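Local coordinates for protein estrogen receptor (Crassostrea gigas, PDB 4N1Y) that probably works as a nuclear receptor transcription factor, an oyster estrogen receptor relative whose ligand-binding domain appears to be constitutively active rather than switched on by hormone, at residues Asp69-His72 / Leu73-Cys77. Numbering follows the deposited sequence.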
ATOM      1  N   ASP B  69      -7.294 -20.581  -2.439  1.00 52.65           N
ATOM      2  CA  ASP B  69      -6.706 -19.316  -2.878  1.00 53.26           C
ATOM      3  C   ASP B  69      -7.788 -18.289  -3.258  1.00 51.31           C
ATOM      4  O   ASP B  69      -7.592 -17.083  -3.079  1.00 51.95           O
ATOM      5  CB  ASP B  69      -5.737 -19.551  -4.039  1.00 56.54           C
ATOM      6  CG  ASP B  69      -4.466 -20.279  -3.599  1.00 72.33           C
ATOM      7  OD1 ASP B  69      -4.170 -20.295  -2.382  1.00 77.49           O
ATOM      8  OD2 ASP B  69      -3.762 -20.842  -4.466  1.00 78.80           O
ATOM      9  N   GLN B  70      -8.923 -18.757  -3.773  1.00 43.91           N
ATOM     10  CA  GLN B  70     -10.057 -17.868  -3.982  1.00 41.42           C
ATOM     11  C   GLN B  70     -10.466 -17.222  -2.670  1.00 54.52           C
ATOM     12  O   GLN B  70     -10.606 -16.003  -2.582  1.00 59.72           O
ATOM     13  CB  GLN B  70     -11.234 -18.604  -4.602  1.00 43.13           C
ATOM     14  CG  GLN B  70     -10.955 -19.074  -6.010  1.00 46.65           C
ATOM     15  CD  GLN B  70     -12.153 -19.721  -6.631  1.00 54.68           C
ATOM     16  OE1 GLN B  70     -13.282 -19.299  -6.389  1.00 62.61           O
ATOM     17  NE2 GLN B  70     -11.925 -20.718  -7.475  1.00 59.63           N
ATOM     18  N   VAL B  71     -10.636 -18.035  -1.638  1.00 60.72           N
ATOM     19  CA  VAL B  71     -10.959 -17.494  -0.338  1.00 43.02           C
ATOM     20  C   VAL B  71      -9.818 -16.584   0.105  1.00 41.61           C
ATOM     21  O   VAL B  71     -10.055 -15.472   0.561  1.00 40.10           O
ATOM     22  CB  VAL B  71     -11.206 -18.604   0.701  1.00 51.61           C
ATOM     23  CG1 VAL B  71     -11.263 -18.022   2.101  1.00 45.79           C
ATOM     24  CG2 VAL B  71     -12.497 -19.375   0.369  1.00 47.54           C
ATOM     25  N   HIS B  72      -8.577 -17.015  -0.102  1.00 41.13           N
ATOM     26  CA  HIS B  72      -7.446 -16.266   0.439  1.00 39.92           C
ATOM     27  C   HIS B  72      -7.350 -14.861  -0.105  1.00 45.56           C
ATOM     28  O   HIS B  72      -7.112 -13.929   0.653  1.00 56.55           O
ATOM     29  CB  HIS B  72      -6.128 -16.985   0.190  1.00 46.74           C
ATOM     30  CG  HIS B  72      -4.939 -16.218   0.674  1.00 50.66           C
ATOM     31  ND1 HIS B  72      -4.559 -16.195   1.998  1.00 57.05           N
ATOM     32  CD2 HIS B  72      -4.029 -15.465   0.010  1.00 55.65           C
ATOM     33  CE1 HIS B  72      -3.484 -15.439   2.134  1.00 53.93           C
ATOM     34  NE2 HIS B  72      -3.137 -14.991   0.942  1.00 52.96           N
ATOM     35  N   LEU B  73      -7.530 -14.710  -1.410  1.00 38.07           N
ATOM     36  CA  LEU B  73      -7.490 -13.398  -2.038  1.00 40.21           C
ATOM     37  C   LEU B  73      -8.506 -12.453  -1.403  1.00 42.80           C
ATOM     38  O   LEU B  73      -8.170 -11.347  -0.976  1.00 42.42           O
ATOM     39  CB  LEU B  73      -7.739 -13.545  -3.540  1.00 44.14           C
ATOM     40  CG  LEU B  73      -6.515 -14.168  -4.198  1.00 37.64           C
ATOM     41  CD1 LEU B  73      -6.705 -14.296  -5.660  1.00 38.89           C
ATOM     42  CD2 LEU B  73      -5.357 -13.249  -3.914  1.00 38.59           C
ATOM     43  N   ILE B  74      -9.740 -12.930  -1.315  1.00 44.83           N
ATOM     44  CA  ILE B  74     -10.817 -12.205  -0.673  1.00 43.97           C
ATOM     45  C   ILE B  74     -10.472 -11.841   0.777  1.00 43.61           C
ATOM     46  O   ILE B  74     -10.678 -10.693   1.209  1.00 40.08           O
ATOM     47  CB  ILE B  74     -12.097 -13.051  -0.676  1.00 47.38           C
ATOM     48  CG1 ILE B  74     -12.489 -13.398  -2.106  1.00 43.85           C
ATOM     49  CG2 ILE B  74     -13.216 -12.345   0.060  1.00 49.07           C
ATOM     50  CD1 ILE B  74     -13.016 -12.231  -2.864  1.00 44.80           C
ATOM     51  N   GLU B  75      -9.906 -12.800   1.510  1.00 38.63           N
ATOM     52  CA  GLU B  75      -9.550 -12.565   2.904  1.00 42.49           C
ATOM     53  C   GLU B  75      -8.513 -11.445   3.015  1.00 48.78           C
ATOM     54  O   GLU B  75      -8.573 -10.617   3.923  1.00 51.75           O
ATOM     55  CB  GLU B  75      -9.014 -13.843   3.560  1.00 47.56           C
ATOM     56  CG  GLU B  75     -10.106 -14.774   4.113  1.00 50.51           C
ATOM     57  CD  GLU B  75      -9.569 -16.127   4.558  1.00 61.40           C
ATOM     58  OE1 GLU B  75      -8.335 -16.339   4.500  1.00 70.87           O
ATOM     59  OE2 GLU B  75     -10.383 -16.987   4.955  1.00 65.40           O
ATOM     60  N   CYS B  76      -7.604 -11.362   2.054  1.00 45.62           N
ATOM     61  CA  CYS B  76      -6.611 -10.305   2.127  1.00 49.68           C
ATOM     62  C   CYS B  76      -7.199  -8.925   1.847  1.00 52.09           C
ATOM     63  O   CYS B  76      -6.960  -7.991   2.612  1.00 60.48           O
ATOM     64  CB  CYS B  76      -5.454 -10.579   1.168  1.00 49.53           C
ATOM     65  SG  CYS B  76      -4.401 -11.983   1.611  1.00 53.87           S
ATOM     66  N   CYS B  77      -8.014  -8.806   0.800  1.00 37.29           N
ATOM     67  CA  CYS B  77      -8.280  -7.490   0.237  1.00 42.59           C
ATOM     68  C   CYS B  77      -9.723  -6.973   0.367  1.00 50.50           C
ATOM     69  O   CYS B  77     -10.049  -5.928  -0.209  1.00 49.19           O
ATOM     70  CB  CYS B  77      -7.901  -7.497  -1.244  1.00 41.97           C
ATOM     71  SG  CYS B  77      -9.159  -8.312  -2.257  1.00 43.06           S
TER
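H72 and C76, one turn apart on helix 67-89, meet through sulfur and ring: SG of C76 lies over one face of the H72 imidazole, 3.7 Å from the ring centroid and 29° off its normal. CG of H72 is anti to the backbone N (chi1 177°), which carries the ring out from the helix with one face turned to the sulfur. Its NE2 is hydrogen-bonded to E152, and that bond, helped by the sulfur, probably limits how the ring can turn. Beneath the side chains run ordinary helical bonds, from E75 N to V71 O at 2.8 Å and from C76 N to H72 O at 3.0 Å. These are i to i+4 contacts within one helix of the mostly helical nuclear receptor ligand-binding domain. The tightly packed side belongs to L73 and I74, both buried against L148 of helix 137-149. The looser side is that of V71, which is exposed; its CG1 approaches OE2 of E75, 3.2 Å away, and the extended glutamate chain crosses the valine obliquely. With an alanine in place of E75 the carboxylate is gone, and CG1 of V71 is likely to lose cover and the H72 ring a nearby acid. OE1 of E75 stays 4.5 Å from ND1 of H72, too far for direct contact. With E152 at NE2 and this second acid nearby, the surroundings would tend to favour a protonated imidazole, although its charge cannot be seen.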